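PDB 3I2D: E3 SUMO-protein ligase SIZ1 from Saccharomyces cerevisiae, which acts as a SUMO E3 ligase that mediates attachment of SUMO to septins and to PCNA, using a zinc-binding SP-RING domain. Local coordinates for residues I137-P140 / F141-L145; S161-G164 / T165-P168; I126-L129 / G130-N134; K219-K222 / Q223-L226. One frame throughout, in Å; residues are numbered along the deposited sequence.

Contact 1 of 4, residues I137-P140 / F141-L145; sequences IQFP and FPNEL
Asn-143 reaches back round a bend in the chain to the main chain of Pro-140, and a single hydrogen bond carries the polar part of this local contact. ND2 of Asn-143 donates to O of Pro-140 over 2.9 Å at an N-H...O angle of 163°. The acceptor lies almost exactly in the amide plane of Asn-143, whereas the donor is tilted 21° from the carbonyl plane of Pro-140. Rotation about the first side-chain bond explains the reach: CG of Asn-143 sits between its backbone N and carbonyl carbon (chi1 79°), which folds the amide back over the bend. A leucine here would probably leave O of Pro-140 without this donor and the bend freer to shift.

The bend leads out of the loop after strand 117-125 and into strand 143-147 of an antiparallel sheet in the PINIT domain. Its direction is changed by the cis peptide bond between Phe-141 and Pro-142.

Van der Waals contacts make up the rest. CB of Phe-139 lies against the bonded amide nitrogen, 3.8 Å from ND2 of Asn-143. CB of Pro-142 stands 4.1 Å above the plane of the Phe-141 ring, over its centre. The ring of Pro-140 touches Tyr-188 and Thr-191 of strand 182-191, and Val-87 of strand 74-90 in the other sheet, and Asn-143 rests on Leu-186.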
loop_
_atom_site.group_PDB
_atom_site.type_symbol
_atom_site.label_atom_id
_atom_site.label_comp_id
_atom_site.label_asym_id
_atom_site.label_seq_id
_atom_site.Cartn_x
_atom_site.Cartn_y
_atom_site.Cartn_z
ATOM N N ILE A 137 -6.288 4.233 9.445
ATOM C CA ILE A 137 -5.809 5.598 9.605
ATOM C C ILE A 137 -7.028 6.498 9.517
ATOM O O ILE A 137 -7.695 6.554 8.491
ATOM C CB ILE A 137 -4.822 5.978 8.517
ATOM C CG1 ILE A 137 -3.532 5.182 8.708
ATOM C CG2 ILE A 137 -4.578 7.475 8.542
ATOM C CD1 ILE A 137 -2.571 5.273 7.536
ATOM N N GLN A 138 -7.329 7.196 10.601
ATOM C CA GLN A 138 -8.484 8.064 10.604
ATOM C C GLN A 138 -8.350 9.299 11.478
ATOM O O GLN A 138 -8.299 9.198 12.702
ATOM C CB GLN A 138 -9.706 7.288 11.047
ATOM C CG GLN A 138 -10.989 7.984 10.703
ATOM C CD GLN A 138 -12.186 7.277 11.288
ATOM O OE1 GLN A 138 -12.387 7.281 12.505
ATOM N NE2 GLN A 138 -12.982 6.643 10.429
ATOM N N PHE A 139 -8.291 10.457 10.819
ATOM C CA PHE A 139 -8.208 11.758 11.463
ATOM C C PHE A 139 -9.613 12.288 11.765
ATOM O O PHE A 139 -10.568 11.958 11.074
ATOM C CB PHE A 139 -7.538 12.754 10.528
ATOM C CG PHE A 139 -6.058 12.634 10.478
ATOM C CD1 PHE A 139 -5.458 11.545 9.874
ATOM C CD2 PHE A 139 -5.256 13.606 11.059
ATOM C CE1 PHE A 139 -4.073 11.429 9.858
ATOM C CE2 PHE A 139 -3.886 13.496 11.047
ATOM C CZ PHE A 139 -3.289 12.404 10.447
ATOM N N PRO A 140 -9.767 13.109 12.809
ATOM C CA PRO A 140 -11.121 13.610 13.055
ATOM C C PRO A 140 -11.465 14.673 12.003
ATOM O O PRO A 140 -10.586 15.394 11.550
ATOM C CB PRO A 140 -11.019 14.195 14.458
ATOM C CG PRO A 140 -9.590 14.653 14.524
ATOM C CD PRO A 140 -8.862 13.476 13.911
ATOM N N PHE A 141 -12.736 14.747 11.611
ATOM C CA PHE A 141 -13.202 15.717 10.628
ATOM C C PHE A 141 -14.256 16.605 11.277
ATOM O O PHE A 141 -15.128 16.124 11.990
ATOM C CB PHE A 141 -13.827 14.997 9.438
ATOM C CG PHE A 141 -14.267 15.914 8.335
ATOM C CD1 PHE A 141 -13.408 16.213 7.274
ATOM C CD2 PHE A 141 -15.550 16.473 8.342
ATOM C CE1 PHE A 141 -13.820 17.047 6.237
ATOM C CE2 PHE A 141 -15.977 17.315 7.305
ATOM C CZ PHE A 141 -15.111 17.601 6.253
ATOM N N PRO A 142 -14.183 17.920 11.055
ATOM C CA PRO A 142 -13.205 18.649 10.240
ATOM C C PRO A 142 -11.908 18.902 11.022
ATOM O O PRO A 142 -11.886 18.838 12.258
ATOM C CB PRO A 142 -13.934 19.949 9.933
ATOM C CG PRO A 142 -14.625 20.215 11.284
ATOM C CD PRO A 142 -15.152 18.842 11.683
ATOM N N ASN A 143 -10.827 19.193 10.312
ATOM C CA ASN A 143 -9.574 19.471 10.993
ATOM C C ASN A 143 -8.677 20.350 10.156
ATOM O O ASN A 143 -8.892 20.533 8.962
ATOM C CB ASN A 143 -8.844 18.165 11.345
ATOM C CG ASN A 143 -8.103 17.548 10.156
ATOM O OD1 ASN A 143 -7.183 18.143 9.612
ATOM N ND2 ASN A 143 -8.494 16.337 9.769
ATOM N N GLU A 144 -7.688 20.929 10.804
ATOM C CA GLU A 144 -6.716 21.745 10.114
ATOM C C GLU A 144 -5.381 21.451 10.749
ATOM O O GLU A 144 -5.199 21.665 11.946
ATOM C CB GLU A 144 -7.012 23.225 10.240
ATOM C CG GLU A 144 -5.926 24.034 9.580
ATOM C CD GLU A 144 -6.315 25.468 9.378
ATOM O OE1 GLU A 144 -7.333 25.701 8.679
ATOM O OE2 GLU A 144 -5.603 26.352 9.920
ATOM N N LEU A 145 -4.458 20.939 9.945
ATOM C CA LEU A 145 -3.132 20.598 10.433
ATOM C C LEU A 145 -2.112 21.629 9.973
ATOM O O LEU A 145 -2.085 22.028 8.800
ATOM C CB LEU A 145 -2.723 19.217 9.925
ATOM C CG LEU A 145 -1.401 18.656 10.439
ATOM C CD1 LEU A 145 -1.474 18.395 11.940
ATOM C CD2 LEU A 145 -1.107 17.378 9.695
#

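Contact 2 of 4, residues S161-G164 / T165-P168; sequences SKPG and TAKP
Pro-163 and Ala-166 are the two ends of a short 3-10 turn through Gly-164 and Thr-165, in the PINIT-domain loop between strands 150-151 and 169-170. The evidence is the bond from N of Ala-166 to O of Pro-163, three residues back, 3.1 Å long. A weak bond from N of Lys-167 to O of Gly-164 repeats the spacing one residue on. The ring of Pro-163 turns its CG to the CB of Ala-166, at 4.1 Å.

The two lysines take different courses. Lys-167 starts with CG between its own backbone N and carbonyl carbon (chi1 62°), then runs extended alongside the preceding backbone. CD of Lys-167 passes 4.3 Å from CB of Lys-162, where the two chains come nearest. The Lys-162 chain then departs in another direction, and NZ of Lys-162 ends 8.4 Å from NZ of Lys-167. The ammonium of Lys-167 is held by main-chain oxygens: O of Phe-159, outside the turn, is its stronger partner, and NZ of Lys-167 makes a weak hydrogen bond of 3.2 Å to O of Lys-162.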
loop_
_atom_site.group_PDB
_atom_site.type_symbol
_atom_site.label_atom_id
_atom_site.label_comp_id
_atom_site.label_asym_id
_atom_site.label_seq_id
_atom_site.Cartn_x
_atom_site.Cartn_y
_atom_site.Cartn_z
ATOM N N SER A 161 -7.023 8.001 -3.879
ATOM C CA SER A 161 -8.386 7.475 -3.808
ATOM C C SER A 161 -8.931 7.596 -2.386
ATOM O O SER A 161 -10.132 7.473 -2.163
ATOM C CB SER A 161 -8.393 6.000 -4.176
ATOM O OG SER A 161 -7.760 5.260 -3.142
ATOM N N LYS A 162 -8.042 7.819 -1.427
ATOM C CA LYS A 162 -8.436 7.928 -0.035
ATOM C C LYS A 162 -8.600 9.384 0.367
ATOM O O LYS A 162 -7.712 10.210 0.128
ATOM C CB LYS A 162 -7.361 7.318 0.860
ATOM C CG LYS A 162 -7.009 5.873 0.603
ATOM C CD LYS A 162 -7.884 4.948 1.415
ATOM C CE LYS A 162 -7.201 3.611 1.594
ATOM N NZ LYS A 162 -5.858 3.810 2.229
ATOM N N PRO A 163 -9.733 9.721 1.001
ATOM C CA PRO A 163 -9.920 11.113 1.414
ATOM C C PRO A 163 -8.808 11.448 2.407
ATOM O O PRO A 163 -8.147 10.553 2.921
ATOM C CB PRO A 163 -11.304 11.101 2.053
ATOM C CG PRO A 163 -11.426 9.700 2.574
ATOM C CD PRO A 163 -10.826 8.862 1.481
ATOM N N GLY A 164 -8.604 12.728 2.681
ATOM C CA GLY A 164 -7.554 13.139 3.594
ATOM C C GLY A 164 -7.591 12.605 5.010
ATOM O O GLY A 164 -6.543 12.360 5.615
ATOM N N THR A 165 -8.785 12.425 5.554
ATOM C CA THR A 165 -8.912 11.930 6.919
ATOM C C THR A 165 -8.517 10.460 7.029
ATOM O O THR A 165 -8.348 9.939 8.132
ATOM C CB THR A 165 -10.360 12.114 7.463
ATOM O OG1 THR A 165 -11.297 11.533 6.550
ATOM C CG2 THR A 165 -10.693 13.594 7.650
ATOM N N ALA A 166 -8.332 9.796 5.895
ATOM C CA ALA A 166 -7.975 8.383 5.914
ATOM C C ALA A 166 -6.548 8.042 5.458
ATOM O O ALA A 166 -6.276 6.920 5.036
ATOM C CB ALA A 166 -8.979 7.600 5.089
ATOM N N LYS A 167 -5.637 8.998 5.528
ATOM C CA LYS A 167 -4.263 8.719 5.132
ATOM C C LYS A 167 -3.361 9.648 5.905
ATOM O O LYS A 167 -3.759 10.763 6.251
ATOM C CB LYS A 167 -4.070 8.918 3.622
ATOM C CG LYS A 167 -4.322 10.330 3.112
ATOM C CD LYS A 167 -4.452 10.341 1.590
ATOM C CE LYS A 167 -4.910 11.696 1.065
ATOM N NZ LYS A 167 -4.953 11.751 -0.431
ATOM N N PRO A 168 -2.134 9.205 6.197
ATOM C CA PRO A 168 -1.186 10.035 6.948
ATOM C C PRO A 168 -0.841 11.365 6.254
ATOM O O PRO A 168 -0.992 11.519 5.034
ATOM C CB PRO A 168 0.024 9.119 7.083
ATOM C CG PRO A 168 0.004 8.372 5.785
ATOM C CD PRO A 168 -1.464 8.016 5.648
#

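Contact 3 of 4, residues I126-L129 / G130-N134; sequences INPL and GSRGN
Between Ile-126 and Arg-132 the backbone doubles back through Pro-128, Leu-129 and Gly-130, bringing CA of Ile-126 and CA of Arg-132 to 7.5 Å from each other although they are six positions apart. The guanidinium of Arg-132 bridges the mouth of this bend. Its NH1 donates to O of Ile-126 over 2.6 Å, approaching in the carbonyl plane on a lone pair (C=O...N angle 119°), and the oxygen lies in the guanidinium plane, at its edge. The N-H...O angle of 143° shows that the bond is somewhat bent. A kink at chi3 (56°) in the otherwise extended start of the Arg-132 chain turns the guanidinium toward that carbonyl.

Van der Waals contacts accompany the bond. The Arg-132 side chain crosses that of Pro-128 at about a right angle, with CG of Arg-132 3.7 Å from CD of Pro-128. CG2 of Ile-126 runs beside the arginine, 3.7 Å from NH1 of Arg-132. A leucine in place of Arg-132 would probably leave O of Ile-126 without its donor and the two limbs of the bend less firmly joined.

The returning limb is shaped by an ST turn, in which OG of Ser-131 accepts from N of Gly-133 at 2.9 Å. N of Asn-134 closes on O of Ser-131 at 3.2 Å.

NE of Arg-132 is engaged by O of Pro-64, and its backbone pairs with His-67, tying the bend to the N-terminal segment. Ile-126 pairs by backbone with Glu-194, just ahead of strand 195-204, and the whole bend lies in the PINIT-domain loop between strands 117-125 and 143-147.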
loop_
_atom_site.group_PDB
_atom_site.type_symbol
_atom_site.label_atom_id
_atom_site.label_comp_id
_atom_site.label_asym_id
_atom_site.label_seq_id
_atom_site.Cartn_x
_atom_site.Cartn_y
_atom_site.Cartn_z
ATOM N N ILE A 126 -9.030 5.866 19.628
ATOM C CA ILE A 126 -8.647 5.119 20.809
ATOM C C ILE A 126 -9.569 3.894 20.928
ATOM O O ILE A 126 -9.161 2.832 21.387
ATOM C CB ILE A 126 -8.747 6.003 22.065
ATOM C CG1 ILE A 126 -7.479 6.850 22.205
ATOM C CG2 ILE A 126 -8.880 5.149 23.305
ATOM C CD1 ILE A 126 -7.172 7.726 21.021
ATOM N N ASN A 127 -10.810 4.045 20.490
ATOM C CA ASN A 127 -11.768 2.951 20.534
ATOM C C ASN A 127 -12.357 2.776 19.150
ATOM O O ASN A 127 -13.471 3.212 18.887
ATOM C CB ASN A 127 -12.881 3.257 21.543
ATOM C CG ASN A 127 -12.459 2.981 22.981
ATOM O OD1 ASN A 127 -12.411 1.825 23.405
ATOM N ND2 ASN A 127 -12.134 4.038 23.732
ATOM N N PRO A 128 -11.602 2.151 18.237
ATOM C CA PRO A 128 -12.080 1.933 16.869
ATOM C C PRO A 128 -13.133 0.839 16.752
ATOM O O PRO A 128 -13.299 -0.000 17.649
ATOM C CB PRO A 128 -10.809 1.561 16.111
ATOM C CG PRO A 128 -10.005 0.850 17.157
ATOM C CD PRO A 128 -10.195 1.730 18.377
ATOM N N LEU A 129 -13.849 0.861 15.635
ATOM C CA LEU A 129 -14.857 -0.149 15.377
ATOM C C LEU A 129 -14.132 -1.486 15.429
ATOM O O LEU A 129 -14.507 -2.378 16.201
ATOM C CB LEU A 129 -15.484 0.050 13.990
ATOM C CG LEU A 129 -16.689 0.989 13.845
ATOM C CD1 LEU A 129 -16.379 2.388 14.382
ATOM C CD2 LEU A 129 -17.078 1.041 12.376
ATOM N N GLY A 130 -13.072 -1.599 14.625
ATOM C CA GLY A 130 -12.300 -2.826 14.568
ATOM C C GLY A 130 -11.359 -3.065 15.737
ATOM O O GLY A 130 -11.716 -2.873 16.901
ATOM N N SER A 131 -10.145 -3.495 15.412
ATOM C CA SER A 131 -9.119 -3.777 16.407
ATOM C C SER A 131 -8.033 -2.706 16.417
ATOM O O SER A 131 -7.681 -2.158 15.379
ATOM C CB SER A 131 -8.486 -5.141 16.124
ATOM O OG SER A 131 -7.264 -5.297 16.830
ATOM N N ARG A 132 -7.504 -2.411 17.595
ATOM C CA ARG A 132 -6.461 -1.411 17.718
ATOM C C ARG A 132 -5.185 -1.965 17.117
ATOM O O ARG A 132 -4.280 -1.223 16.750
ATOM C CB ARG A 132 -6.241 -1.056 19.195
ATOM C CG ARG A 132 -7.353 -0.224 19.809
ATOM C CD ARG A 132 -7.185 -0.137 21.301
ATOM N NE ARG A 132 -5.880 0.398 21.671
ATOM C CZ ARG A 132 -5.642 1.675 21.954
ATOM N NH1 ARG A 132 -6.632 2.557 21.914
ATOM N NH2 ARG A 132 -4.413 2.074 22.270
ATOM N N GLY A 133 -5.125 -3.285 17.019
ATOM C CA GLY A 133 -3.950 -3.931 16.472
ATOM C C GLY A 133 -3.864 -3.792 14.971
ATOM O O GLY A 133 -2.800 -3.989 14.391
ATOM N N ASN A 134 -4.990 -3.461 14.343
ATOM C CA ASN A 134 -5.050 -3.277 12.896
ATOM C C ASN A 134 -5.774 -1.952 12.620
ATOM O O ASN A 134 -6.660 -1.864 11.770
ATOM C CB ASN A 134 -5.810 -4.437 12.252
ATOM C CG ASN A 134 -5.486 -4.587 10.781
ATOM O OD1 ASN A 134 -6.300 -5.084 10.005
ATOM N ND2 ASN A 134 -4.282 -4.167 10.388
#

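Contact 4 of 4, residues K219-K222 / Q223-L226; sequences KIIK and QATL
The start of helix 222-234 is formed here, with Ile-221 at the N-cap position and the first turn running through Lys-222, Gln-223, Ala-224 and Thr-225. Isoleucine has no polar side-chain atom to offer the helix, so the evidence for the helix start is in the main-chain bonds. O of Ile-221 is shared by two weak bonds, 3.1 Å from N of Ala-224 and 3.5 Å from N of Thr-225. The next bond is regular: N of Leu-226 meets O of Lys-222 at 2.9 Å, with an N-H...O angle of 158°.

A water extends the link to the residue before the N-cap, donating to O of Ile-220. The same water oxygen is hydrogen-bonded to OG1 of Thr-225 at 2.9 Å. The hydroxyl faces back toward the incoming chain because OG1 stands beside the backbone N and anti to the carbonyl carbon (chi1 -64°).

The methyl of Ala-224 is the apolar meeting point. CG2 of Ile-220 comes to 4.2 Å from CB of Ala-224, and CG1 of Ile-221 to 4.4 Å from the same CB.

The side chain of Ile-220 lies about 9 Å from the zinc ion bound by Cys-268, His-270, Cys-291 and Cys-294, near that site without touching it. Its backbone pairs with Ile-305 and Glu-307, joining the approach to the helix to strand 303-305 and the beginning of helix 307-313. On the latter helix, Phe-308 is touched by both Thr-225 and Lys-222, whose NZ makes a long, weak ion pair with Asp-311.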
loop_
_atom_site.group_PDB
_atom_site.type_symbol
_atom_site.label_atom_id
_atom_site.label_comp_id
_atom_site.label_asym_id
_atom_site.label_seq_id
_atom_site.Cartn_x
_atom_site.Cartn_y
_atom_site.Cartn_z
ATOM N N LYS A 219 8.122 -18.155 -9.711
ATOM C CA LYS A 219 7.132 -17.896 -10.737
ATOM C C LYS A 219 6.059 -18.982 -10.766
ATOM O O LYS A 219 6.075 -19.897 -9.956
ATOM C CB LYS A 219 7.799 -17.737 -12.108
ATOM C CG LYS A 219 8.857 -18.740 -12.442
ATOM C CD LYS A 219 9.454 -18.456 -13.831
ATOM C CE LYS A 219 10.410 -17.266 -13.832
ATOM N NZ LYS A 219 9.754 -16.045 -13.333
ATOM N N ILE A 220 5.096 -18.843 -11.664
ATOM C CA ILE A 220 4.041 -19.825 -11.806
ATOM C C ILE A 220 4.568 -20.592 -13.008
ATOM O O ILE A 220 4.518 -20.111 -14.140
ATOM C CB ILE A 220 2.695 -19.139 -12.129
ATOM C CG1 ILE A 220 2.310 -18.212 -10.978
ATOM C CG2 ILE A 220 1.594 -20.165 -12.347
ATOM C CD1 ILE A 220 1.151 -17.312 -11.307
ATOM N N ILE A 221 5.098 -21.778 -12.740
ATOM C CA ILE A 221 5.710 -22.606 -13.769
ATOM C C ILE A 221 4.751 -23.050 -14.866
ATOM O O ILE A 221 3.545 -23.192 -14.642
ATOM C CB ILE A 221 6.425 -23.829 -13.114
ATOM C CG1 ILE A 221 5.412 -24.798 -12.509
ATOM C CG2 ILE A 221 7.333 -23.338 -11.985
ATOM C CD1 ILE A 221 6.049 -25.929 -11.708
ATOM N N LYS A 222 5.304 -23.257 -16.058
ATOM C CA LYS A 222 4.528 -23.661 -17.221
ATOM C C LYS A 222 3.643 -24.887 -16.999
ATOM O O LYS A 222 2.507 -24.932 -17.467
ATOM C CB LYS A 222 5.467 -23.908 -18.402
ATOM C CG LYS A 222 6.440 -22.765 -18.666
ATOM C CD LYS A 222 7.320 -23.057 -19.860
ATOM C CE LYS A 222 6.485 -23.180 -21.118
ATOM N NZ LYS A 222 7.296 -23.644 -22.282
ATOM N N GLN A 223 4.155 -25.890 -16.297
ATOM C CA GLN A 223 3.357 -27.085 -16.057
ATOM C C GLN A 223 2.004 -26.717 -15.475
ATOM O O GLN A 223 0.983 -27.237 -15.917
ATOM C CB GLN A 223 4.084 -28.056 -15.119
ATOM C CG GLN A 223 5.155 -28.923 -15.794
ATOM C CD GLN A 223 6.302 -28.110 -16.392
ATOM O OE1 GLN A 223 6.787 -27.146 -15.787
ATOM N NE2 GLN A 223 6.752 -28.508 -17.575
ATOM N N ALA A 224 1.994 -25.815 -14.494
ATOM C CA ALA A 224 0.749 -25.371 -13.850
ATOM C C ALA A 224 -0.211 -24.767 -14.875
ATOM O O ALA A 224 -1.374 -25.164 -14.978
ATOM C CB ALA A 224 1.056 -24.335 -12.751
ATOM N N THR A 225 0.282 -23.798 -15.634
ATOM C CA THR A 225 -0.537 -23.150 -16.639
ATOM C C THR A 225 -1.103 -24.154 -17.639
ATOM O O THR A 225 -2.252 -24.023 -18.075
ATOM C CB THR A 225 0.273 -22.073 -17.388
ATOM O OG1 THR A 225 0.646 -21.040 -16.469
ATOM C CG2 THR A 225 -0.548 -21.470 -18.518
ATOM N N LEU A 226 -0.294 -25.150 -17.999
ATOM C CA LEU A 226 -0.705 -26.172 -18.960
ATOM C C LEU A 226 -1.824 -27.031 -18.419
ATOM O O LEU A 226 -2.762 -27.368 -19.147
ATOM C CB LEU A 226 0.483 -27.051 -19.349
ATOM C CG LEU A 226 1.340 -26.417 -20.442
ATOM C CD1 LEU A 226 2.432 -27.377 -20.880
ATOM C CD2 LEU A 226 0.446 -26.058 -21.621
HETATM O O HOH W 1 3.206 -19.797 -16.238
#

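From the N terminus the order is contact 3, contact 1, contact 2 and contact 4; each is formed within one continuous piece of chain and closes before the next begins, so none nests in or crosses another. Contact 3 folds the loop leaving strand 117-125, and contact 1, close behind it in sequence, bends the same loop into strand 143-147. Contact 2 shapes the loop leading to strand 169-170 and touches contact 1, where N of Phe-139 probably bonds to O of Thr-165, joining two PINIT-domain loops. Contact 4 stands apart, its centre about 48 Å from that of contact 1, starting helix 222-234 near the zinc-binding part of the chain.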